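Local atomic coordinates of Lys-gingipain catalytic subunit (Porphyromonas gingivalis, PDB entry 6I9A), a protein that cleaves proteins after lysine residues as a secreted cysteine endopeptidase of family C25 and may act as a virulence factor in periodontal disease. Residues 14-19 / 38-43; 375-380 / 444-449; 400-405 / 434-439. All coordinates share one frame; numbering follows the deposited sequence. Where two conformers were deposited one is given.

Contact 1: 14-19 / 38-43; sequences VRMLVV and KGFYLD
V14 sets its CG1 methyl over one face of the F40 ring: the carbon stands 3.6 Å from the ring centroid and 9° off the normal, a CH-pi contact over the centre of the face. With CG1 anti to the backbone N, the two side chains run alongside each other on one side of the sheet. The V14 carbonyl O accepts the N-H of Y41 at 2.8 Å. R15 points to the reverse side, next to Y41; its NH1 meets Y41 CG obliquely, while the Y41 hydroxyl is hydrogen-bonded to T425 OG1. M16 binds by both backbone polar atoms, its N to Y41 O and its O to D43 N. In one of two modelled conformers its side chain starts anti to the backbone N and bends at chi3, which carries CE to the rim of the F40 ring, 3.6 Å from CE2 and in the ring plane. SD is also edge-on, 5.4 Å from the F40 ring centroid, a Met-aromatic contact, and lies 3.8 Å from L42 CD2; these tip contacts are accordingly less certain. L17 sends CD1 to within 3.5 Å of D43 O, beside a carboxylate hydrogen-bonded to H45 NE2 (OD1) and K66 NZ (OD2). V18 N closes the series with a nearly straight bond to D43 O (2.9 Å, 175° at the hydrogen). R15-Y41, M16-L42 and L17-D43 pair in parallel register, the short strand axes lying 22° apart. Before F40, G39 has positive phi and is the C-prime residue of a Schellman motif ending helix 25-37. W31, L32 and K35 of that helix cover M16, F40 and L42, as expected of a beta-alpha-beta crossover; here it builds the edge of the four-stranded parallel sheet of the catalytic alpha/beta fold.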
loop_
_atom_site.group_PDB
_atom_site.type_symbol
_atom_site.label_atom_id
_atom_site.label_comp_id
_atom_site.label_asym_id
_atom_site.label_seq_id
_atom_site.Cartn_x
_atom_site.Cartn_y
_atom_site.Cartn_z
ATOM N N VAL A 14 1.719 -0.838 -15.614
ATOM C CA VAL A 14 1.762 -1.540 -14.338
ATOM C C VAL A 14 1.641 -3.053 -14.567
ATOM O O VAL A 14 0.737 -3.486 -15.271
ATOM C CB VAL A 14 0.670 -1.052 -13.362
ATOM C CG1 VAL A 14 0.819 -1.775 -12.014
ATOM C CG2 VAL A 14 0.755 0.460 -13.201
ATOM N N ARG A 15 2.552 -3.835 -13.987
ATOM C CA ARG A 15 2.510 -5.299 -14.047
ATOM C C ARG A 15 2.438 -5.869 -12.662
ATOM O O ARG A 15 3.180 -5.420 -11.767
ATOM C CB ARG A 15 3.748 -5.816 -14.780
ATOM C CG ARG A 15 3.829 -5.209 -16.206
ATOM C CD ARG A 15 5.082 -5.659 -16.959
ATOM N NE ARG A 15 5.342 -4.843 -18.156
ATOM C CZ ARG A 15 4.685 -4.944 -19.294
ATOM N NH1 ARG A 15 3.754 -5.873 -19.445
ATOM N NH2 ARG A 15 4.958 -4.123 -20.293
ATOM N N MET A 16 1.577 -6.858 -12.460
ATOM C CA MET A 16 1.421 -7.464 -11.133
ATOM C C MET A 16 1.380 -8.983 -11.253
ATOM O O MET A 16 0.573 -9.529 -12.028
ATOM C CB MET A 16 0.134 -6.945 -10.463
ATOM C CG MET A 16 -0.234 -7.657 -9.173
ATOM S SD MET A 16 -1.855 -7.026 -8.559
ATOM C CE MET A 16 -1.183 -5.513 -7.711
ATOM N N LEU A 17 2.246 -9.653 -10.484
ATOM C CA LEU A 17 2.257 -11.093 -10.349
ATOM C C LEU A 17 1.402 -11.397 -9.118
ATOM O O LEU A 17 1.647 -10.823 -8.036
ATOM C CB LEU A 17 3.711 -11.568 -10.160
ATOM C CG LEU A 17 3.872 -13.039 -9.846
ATOM C CD1 LEU A 17 3.346 -13.928 -10.993
ATOM C CD2 LEU A 17 5.338 -13.391 -9.676
ATOM N N VAL A 18 0.417 -12.273 -9.261
ATOM C CA VAL A 18 -0.435 -12.684 -8.172
ATOM C C VAL A 18 -0.203 -14.139 -7.880
ATOM O O VAL A 18 -0.285 -14.977 -8.799
ATOM C CB VAL A 18 -1.935 -12.436 -8.501
ATOM C CG1 VAL A 18 -2.838 -12.869 -7.340
ATOM C CG2 VAL A 18 -2.184 -10.982 -8.908
ATOM N N VAL A 19 0.115 -14.489 -6.638
ATOM C CA VAL A 19 0.202 -15.905 -6.210
ATOM C C VAL A 19 -0.786 -16.104 -5.087
ATOM O O VAL A 19 -0.710 -15.403 -4.072
ATOM C CB VAL A 19 1.639 -16.252 -5.762
ATOM C CG1 VAL A 19 1.686 -17.692 -5.242
ATOM C CG2 VAL A 19 2.650 -16.014 -6.904
ATOM N N LYS A 38 -8.253 -0.927 -14.427
ATOM C CA LYS A 38 -7.506 0.294 -14.170
ATOM C C LYS A 38 -6.086 0.244 -14.773
ATOM O O LYS A 38 -5.313 1.180 -14.591
ATOM C CB LYS A 38 -7.462 0.626 -12.672
ATOM C CG LYS A 38 -6.534 -0.305 -11.862
ATOM C CD LYS A 38 -6.839 -0.295 -10.350
ATOM C CE LYS A 38 -6.775 1.083 -9.702
ATOM N NZ LYS A 38 -5.390 1.671 -9.694
ATOM N N GLY A 39 -5.776 -0.796 -15.535
ATOM C CA GLY A 39 -4.535 -0.814 -16.298
ATOM C C GLY A 39 -3.416 -1.678 -15.787
ATOM O O GLY A 39 -2.252 -1.513 -16.190
ATOM N N PHE A 40 -3.732 -2.664 -14.897
ATOM C CA PHE A 40 -2.682 -3.587 -14.440
ATOM C C PHE A 40 -2.669 -4.792 -15.353
ATOM O O PHE A 40 -3.704 -5.464 -15.529
ATOM C CB PHE A 40 -2.930 -4.060 -13.020
ATOM C CG PHE A 40 -2.723 -3.083 -11.885
ATOM C CD1 PHE A 40 -2.867 -1.712 -12.066
ATOM C CD2 PHE A 40 -2.424 -3.545 -10.609
ATOM C CE1 PHE A 40 -2.662 -0.816 -10.986
ATOM C CE2 PHE A 40 -2.315 -2.645 -9.521
ATOM C CZ PHE A 40 -2.369 -1.308 -9.738
ATOM N N TYR A 41 -1.499 -5.111 -15.902
ATOM C CA TYR A 41 -1.278 -6.396 -16.607
ATOM C C TYR A 41 -1.028 -7.434 -15.542
ATOM O O TYR A 41 -0.004 -7.385 -14.843
ATOM C CB TYR A 41 -0.083 -6.254 -17.541
ATOM C CG TYR A 41 -0.444 -5.502 -18.805
ATOM C CD1 TYR A 41 -1.096 -6.138 -19.855
ATOM C CD2 TYR A 41 -0.188 -4.144 -18.926
ATOM C CE1 TYR A 41 -1.441 -5.447 -21.016
ATOM C CE2 TYR A 41 -0.503 -3.443 -20.088
ATOM C CZ TYR A 41 -1.152 -4.097 -21.127
ATOM O OH TYR A 41 -1.490 -3.390 -22.238
ATOM N N LEU A 42 -1.963 -8.361 -15.385
ATOM C CA LEU A 42 -1.942 -9.357 -14.325
ATOM C C LEU A 42 -1.436 -10.686 -14.795
ATOM O O LEU A 42 -1.835 -11.142 -15.870
ATOM C CB LEU A 42 -3.380 -9.564 -13.853
ATOM C CG LEU A 42 -4.046 -8.298 -13.242
ATOM C CD1 LEU A 42 -5.531 -8.558 -13.039
ATOM C CD2 LEU A 42 -3.398 -7.889 -11.909
ATOM N N ASP A 43 -0.603 -11.337 -13.999
ATOM C CA ASP A 43 -0.142 -12.697 -14.256
ATOM C C ASP A 43 -0.551 -13.453 -13.004
ATOM O O ASP A 43 0.029 -13.267 -11.923
ATOM C CB ASP A 43 1.367 -12.702 -14.492
ATOM C CG ASP A 43 1.930 -14.019 -14.972
ATOM O OD1 ASP A 43 1.129 -14.927 -15.334
ATOM O OD2 ASP A 43 3.168 -14.147 -14.970
#

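Contact 2: 375-380 / 444-449; sequences NTYTLP and LPVIKQ
Y377 and V446 meet in the C-terminal Ig-like domain, between the two outermost strands of its antiparallel sheet, 377-378 and 446-452. Their segments run in nearly the same direction, 13° apart end to end, but no direct hydrogen bond joins them: side chains and water span the gap, and the nearest CA atoms, those of N375 and L444, are 6.7 Å apart. Strand 432-439, the sheet neighbour of 446-452, contributes I438, which touches N375, Y377 and V446. The tight part is apolar. V446 CG1 stands over one face of the Y377 ring, offset toward the rim, 3.7 Å from the centroid and 16° off the normal, a CH-pi contact; CG2 reaches the same ring at CD2 and CE2. Y377 chi1 (66°) sets CG between the backbone N and the carbonyl carbon, and the ring is thereby presented to V446. L379 CD1 adds a second apolar touch, 3.7 Å from K448 CB, the two side chains crossing at about a right angle. Toward the surface the contact thins out. K448 is exposed, and its bend at chi2 brings CE to 3.5 Å from Y377 OH, a touch by the methylene carbon rather than the ammonium. N375, by contrast, is buried, and its link to L444 runs through water. Its OD1 is hydrogen-bonded to S395 OG and, less straight, to T376 N; ND2 bonds to S398 OG. Two waters complete the link: one accepts from N375 ND2, the other from N375 N, and both donate to L444 O at 2.8 Å.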
loop_
_atom_site.group_PDB
_atom_site.type_symbol
_atom_site.label_atom_id
_atom_site.label_comp_id
_atom_site.label_asym_id
_atom_site.label_seq_id
_atom_site.Cartn_x
_atom_site.Cartn_y
_atom_site.Cartn_z
ATOM N N ASN A 375 -10.558 15.035 -12.140
ATOM C CA ASN A 375 -9.667 15.036 -13.286
ATOM C C ASN A 375 -10.343 15.711 -14.488
ATOM O O ASN A 375 -11.568 15.898 -14.501
ATOM C CB ASN A 375 -9.273 13.552 -13.630
ATOM C CG ASN A 375 -7.868 13.458 -14.204
ATOM O OD1 ASN A 375 -7.329 14.466 -14.679
ATOM N ND2 ASN A 375 -7.277 12.257 -14.177
ATOM N N THR A 376 -9.533 16.005 -15.506
ATOM C CA THR A 376 -9.973 16.541 -16.788
ATOM C C THR A 376 -9.624 15.504 -17.837
ATOM O O THR A 376 -8.602 14.806 -17.704
ATOM C CB THR A 376 -9.309 17.871 -17.094
ATOM O OG1 THR A 376 -7.904 17.669 -17.227
ATOM C CG2 THR A 376 -9.636 18.936 -16.047
ATOM N N TYR A 377 -10.482 15.346 -18.855
ATOM C CA TYR A 377 -10.220 14.344 -19.885
ATOM C C TYR A 377 -11.118 14.613 -21.063
ATOM O O TYR A 377 -12.147 15.298 -20.929
ATOM C CB TYR A 377 -10.461 12.919 -19.309
ATOM C CG TYR A 377 -11.900 12.677 -18.952
ATOM C CD1 TYR A 377 -12.765 12.083 -19.860
ATOM C CD2 TYR A 377 -12.409 13.078 -17.728
ATOM C CE1 TYR A 377 -14.106 11.908 -19.570
ATOM C CE2 TYR A 377 -13.749 12.899 -17.412
ATOM C CZ TYR A 377 -14.598 12.316 -18.346
ATOM O OH TYR A 377 -15.932 12.116 -18.058
ATOM N N THR A 378 -10.731 14.044 -22.186
ATOM C CA THR A 378 -11.551 14.013 -23.407
ATOM C C THR A 378 -11.434 12.617 -23.983
ATOM O O THR A 378 -10.333 12.150 -24.273
ATOM C CB THR A 378 -11.099 15.070 -24.455
ATOM O OG1 THR A 378 -11.104 16.351 -23.845
ATOM C CG2 THR A 378 -12.031 15.084 -25.689
ATOM N N LEU A 379 -12.581 11.981 -24.162
ATOM C CA LEU A 379 -12.620 10.682 -24.818
ATOM C C LEU A 379 -12.926 10.867 -26.297
ATOM O O LEU A 379 -13.750 11.723 -26.655
ATOM C CB LEU A 379 -13.712 9.803 -24.185
ATOM C CG LEU A 379 -13.572 9.485 -22.706
ATOM C CD1 LEU A 379 -14.616 8.467 -22.274
ATOM C CD2 LEU A 379 -12.145 9.006 -22.346
ATOM N N PRO A 380 -12.343 10.044 -27.170
ATOM C CA PRO A 380 -12.757 10.089 -28.590
ATOM C C PRO A 380 -14.173 9.558 -28.740
ATOM O O PRO A 380 -14.639 8.738 -27.930
ATOM C CB PRO A 380 -11.736 9.173 -29.285
ATOM C CG PRO A 380 -11.349 8.165 -28.218
ATOM C CD PRO A 380 -11.359 8.964 -26.918
ATOM N N LEU A 444 -9.889 11.623 -8.241
ATOM C CA LEU A 444 -10.985 10.687 -8.361
ATOM C C LEU A 444 -10.860 9.942 -9.695
ATOM O O LEU A 444 -10.459 10.545 -10.694
ATOM C CB LEU A 444 -12.314 11.478 -8.332
ATOM C CG LEU A 444 -12.620 12.116 -6.981
ATOM C CD1 LEU A 444 -13.748 13.149 -7.121
ATOM C CD2 LEU A 444 -13.039 11.051 -5.936
ATOM N N PRO A 445 -11.206 8.667 -9.720
ATOM C CA PRO A 445 -11.119 7.910 -10.997
ATOM C C PRO A 445 -12.209 8.338 -11.970
ATOM O O PRO A 445 -13.301 8.773 -11.562
ATOM C CB PRO A 445 -11.333 6.455 -10.548
ATOM C CG PRO A 445 -12.226 6.564 -9.292
ATOM C CD PRO A 445 -11.747 7.843 -8.603
ATOM N N VAL A 446 -11.925 8.162 -13.254
ATOM C CA VAL A 446 -12.902 8.331 -14.343
ATOM C C VAL A 446 -13.172 6.941 -14.875
ATOM O O VAL A 446 -12.210 6.224 -15.254
ATOM C CB VAL A 446 -12.335 9.252 -15.431
ATOM C CG1 VAL A 446 -13.308 9.364 -16.601
ATOM C CG2 VAL A 446 -11.971 10.629 -14.883
ATOM N N ILE A 447 -14.429 6.510 -14.874
ATOM C CA ILE A 447 -14.814 5.153 -15.301
ATOM C C ILE A 447 -15.927 5.302 -16.322
ATOM O O ILE A 447 -17.046 5.698 -15.997
ATOM C CB ILE A 447 -15.242 4.320 -14.094
ATOM C CG1 ILE A 447 -14.132 4.244 -13.038
ATOM C CG2 ILE A 447 -15.716 2.904 -14.552
ATOM C CD1 ILE A 447 -14.586 3.506 -11.763
ATOM N N LYS A 448 -15.594 5.100 -17.583
ATOM C CA LYS A 448 -16.512 5.375 -18.696
ATOM C C LYS A 448 -16.474 4.221 -19.685
ATOM O O LYS A 448 -15.751 3.233 -19.467
ATOM C CB LYS A 448 -16.110 6.703 -19.383
ATOM C CG LYS A 448 -16.266 7.934 -18.500
ATOM C CD LYS A 448 -17.769 8.262 -18.201
ATOM C CE LYS A 448 -17.904 9.379 -17.194
ATOM N NZ LYS A 448 -19.326 9.803 -17.064
ATOM N N GLN A 449 -17.295 4.320 -20.732
ATOM C CA GLN A 449 -17.320 3.302 -21.769
ATOM C C GLN A 449 -17.392 3.973 -23.111
ATOM O O GLN A 449 -17.862 5.112 -23.246
ATOM C CB GLN A 449 -18.514 2.323 -21.596
ATOM C CG GLN A 449 -18.413 1.419 -20.375
ATOM C CD GLN A 449 -19.520 0.390 -20.344
ATOM O OE1 GLN A 449 -20.700 0.697 -20.561
ATOM N NE2 GLN A 449 -19.157 -0.847 -20.057
HETATM O O HOH W 1 -8.629 10.207 -12.756
HETATM O O HOH W 2 -12.024 12.674 -11.675
#

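Contact 3: 400-405 / 434-439; sequences VAISKD and YDVVIT
K404 and Y434 close one end of an antiparallel strand pair inside the beta-sheet of the C-terminal Ig-like domain. Backbone hydrogen bonds set the register: A401 with V437 and S403 with D435 each exchange two, making them hydrogen-bonded pairs, while V400 with I438 and I402 with V436 are non-hydrogen-bonded pairs. CA-H...O contacts reinforce them, among them I402 CA to D435 O at 3.3 Å. Apolar contacts fill the face of V400, I402, V436 and I438; V400 CG2 lies 4.1 Å from I438 CG1, and V400 and I402 are covered by I392 of strand 389-394 and V422 of strand 419-424, neither strand adjoining this pair in the sheet. Over the Y434 ring runs the K404 chain, bent at chi3 (64°) and chi4. Its CD sits above the centre, 3.7 Å from the centroid and 12° off the normal, a CH-pi contact; the Y434 hydroxyl is hydrogen-bonded to E430 O. Charged and water-mediated links gather around S403, D435 and D405. K404 NZ forms a salt bridge with D405 OD2 at 2.7 Å, while D435 OD2 takes Q449 NE2. D435 OD1 accepts from two waters, each at 2.7 Å: one is hydrogen-bonded to S403 OG, the other accepts from D405 N.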
loop_
_atom_site.group_PDB
_atom_site.type_symbol
_atom_site.label_atom_id
_atom_site.label_comp_id
_atom_site.label_asym_id
_atom_site.label_seq_id
_atom_site.Cartn_x
_atom_site.Cartn_y
_atom_site.Cartn_z
ATOM N N VAL A 400 -4.264 5.835 -18.430
ATOM C CA VAL A 400 -5.474 5.475 -19.165
ATOM C C VAL A 400 -5.441 4.010 -19.539
ATOM O O VAL A 400 -4.431 3.545 -20.076
ATOM C CB VAL A 400 -5.590 6.371 -20.419
ATOM C CG1 VAL A 400 -6.886 6.069 -21.175
ATOM C CG2 VAL A 400 -5.503 7.867 -20.071
ATOM N N ALA A 401 -6.552 3.310 -19.342
ATOM C CA ALA A 401 -6.625 1.877 -19.635
ATOM C C ALA A 401 -7.881 1.600 -20.397
ATOM O O ALA A 401 -8.972 2.021 -19.999
ATOM C CB ALA A 401 -6.620 1.050 -18.342
ATOM N N ILE A 402 -7.769 0.794 -21.470
ATOM C CA ILE A 402 -8.899 0.327 -22.256
ATOM C C ILE A 402 -9.034 -1.173 -22.030
ATOM O O ILE A 402 -8.059 -1.899 -22.191
ATOM C CB ILE A 402 -8.738 0.667 -23.742
ATOM C CG1 ILE A 402 -8.663 2.200 -23.947
ATOM C CG2 ILE A 402 -9.903 0.049 -24.565
ATOM C CD1 ILE A 402 -8.368 2.597 -25.403
ATOM N N SER A 403 -10.243 -1.631 -21.684
ATOM C CA SER A 403 -10.469 -3.041 -21.375
ATOM C C SER A 403 -11.875 -3.436 -21.798
ATOM O O SER A 403 -12.693 -2.602 -22.161
ATOM C CB SER A 403 -10.267 -3.302 -19.873
ATOM O OG SER A 403 -11.279 -2.684 -19.097
ATOM N N LYS A 404 -12.151 -4.749 -21.734
ATOM C CA LYS A 404 -13.499 -5.266 -21.916
ATOM C C LYS A 404 -13.602 -6.615 -21.230
ATOM O O LYS A 404 -12.667 -7.407 -21.308
ATOM C CB LYS A 404 -13.879 -5.377 -23.401
ATOM C CG LYS A 404 -15.400 -5.581 -23.610
ATOM C CD LYS A 404 -15.809 -5.532 -25.089
ATOM C CE LYS A 404 -15.206 -6.655 -25.913
ATOM N NZ LYS A 404 -15.790 -7.970 -25.552
ATOM N N ASP A 405 -14.684 -6.818 -20.474
ATOM C CA ASP A 405 -14.921 -8.075 -19.750
ATOM C C ASP A 405 -13.772 -8.414 -18.789
ATOM O O ASP A 405 -13.438 -9.573 -18.614
ATOM C CB ASP A 405 -15.121 -9.263 -20.735
ATOM C CG ASP A 405 -16.012 -8.991 -21.918
ATOM O OD1 ASP A 405 -17.195 -8.706 -21.706
ATOM O OD2 ASP A 405 -15.505 -9.050 -23.065
ATOM N N TYR A 434 -16.566 -0.940 -24.704
ATOM C CA TYR A 434 -15.246 -1.016 -24.071
ATOM C C TYR A 434 -15.122 -0.083 -22.893
ATOM O O TYR A 434 -15.562 1.055 -22.980
ATOM C CB TYR A 434 -14.168 -0.710 -25.130
ATOM C CG TYR A 434 -14.050 -1.861 -26.116
ATOM C CD1 TYR A 434 -14.986 -2.035 -27.138
ATOM C CD2 TYR A 434 -13.044 -2.810 -25.988
ATOM C CE1 TYR A 434 -14.911 -3.118 -28.013
ATOM C CE2 TYR A 434 -12.957 -3.894 -26.862
ATOM C CZ TYR A 434 -13.920 -4.062 -27.840
ATOM O OH TYR A 434 -13.830 -5.161 -28.668
ATOM N N ASP A 435 -14.523 -0.572 -21.816
ATOM C CA ASP A 435 -14.331 0.250 -20.627
ATOM C C ASP A 435 -13.083 1.112 -20.801
ATOM O O ASP A 435 -12.068 0.626 -21.282
ATOM C CB ASP A 435 -14.196 -0.679 -19.388
ATOM C CG ASP A 435 -15.441 -1.536 -19.206
ATOM O OD1 ASP A 435 -15.340 -2.790 -19.330
ATOM O OD2 ASP A 435 -16.528 -0.962 -19.027
ATOM N N VAL A 436 -13.173 2.336 -20.339
ATOM C CA VAL A 436 -12.064 3.276 -20.342
ATOM C C VAL A 436 -11.960 3.798 -18.949
ATOM O O VAL A 436 -12.905 4.382 -18.434
ATOM C CB VAL A 436 -12.238 4.430 -21.349
ATOM C CG1 VAL A 436 -11.021 5.356 -21.330
ATOM C CG2 VAL A 436 -12.486 3.890 -22.757
ATOM N N VAL A 437 -10.809 3.597 -18.305
ATOM C CA VAL A 437 -10.565 4.018 -16.911
ATOM C C VAL A 437 -9.385 4.932 -16.914
ATOM O O VAL A 437 -8.355 4.635 -17.545
ATOM C CB VAL A 437 -10.388 2.799 -15.967
ATOM C CG1 VAL A 437 -10.001 3.250 -14.549
ATOM C CG2 VAL A 437 -11.676 1.978 -15.921
ATOM N N ILE A 438 -9.520 6.057 -16.203
ATOM C CA ILE A 438 -8.433 7.026 -16.062
ATOM C C ILE A 438 -8.183 7.268 -14.596
ATOM O O ILE A 438 -9.131 7.620 -13.872
ATOM C CB ILE A 438 -8.731 8.354 -16.793
ATOM C CG1 ILE A 438 -9.198 8.101 -18.261
ATOM C CG2 ILE A 438 -7.508 9.298 -16.722
ATOM C CD1 ILE A 438 -9.639 9.432 -18.998
ATOM N N THR A 439 -6.948 7.046 -14.162
ATOM C CA THR A 439 -6.603 7.239 -12.738
ATOM C C THR A 439 -5.383 8.122 -12.643
ATOM O O THR A 439 -4.587 8.261 -13.583
ATOM C CB THR A 439 -6.322 5.871 -12.055
ATOM O OG1 THR A 439 -5.256 5.185 -12.727
ATOM C CG2 THR A 439 -7.552 4.954 -11.993
HETATM O O HOH W 3 -13.425 -4.500 -18.527
HETATM O O HOH W 4 -16.795 -4.916 -20.081
#

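Overall arrangement
Contact 3 is the middle piece. Its strand 432-439 is bonded to strand 446-452 of contact 2, V446 O lying 2.9 Å from I438 N, so those two contacts, with centres 9 Å apart, belong to one sheet. The face bearing A401 and V437 meets contact 1 across the boundary between the catalytic and Ig-like domains: G39 CA is 3.5 Å from A401 CB and K38 CA 3.9 Å from V437 CG1, both packing contacts, with centres about 14 Å apart. Contacts 1 and 2 do not touch, their nearest atoms being about 7 Å apart. None of the three includes the nucleophile C249 or H216; the side chain of the calcium ligand E115 is about 10 Å from that of L17 in contact 1.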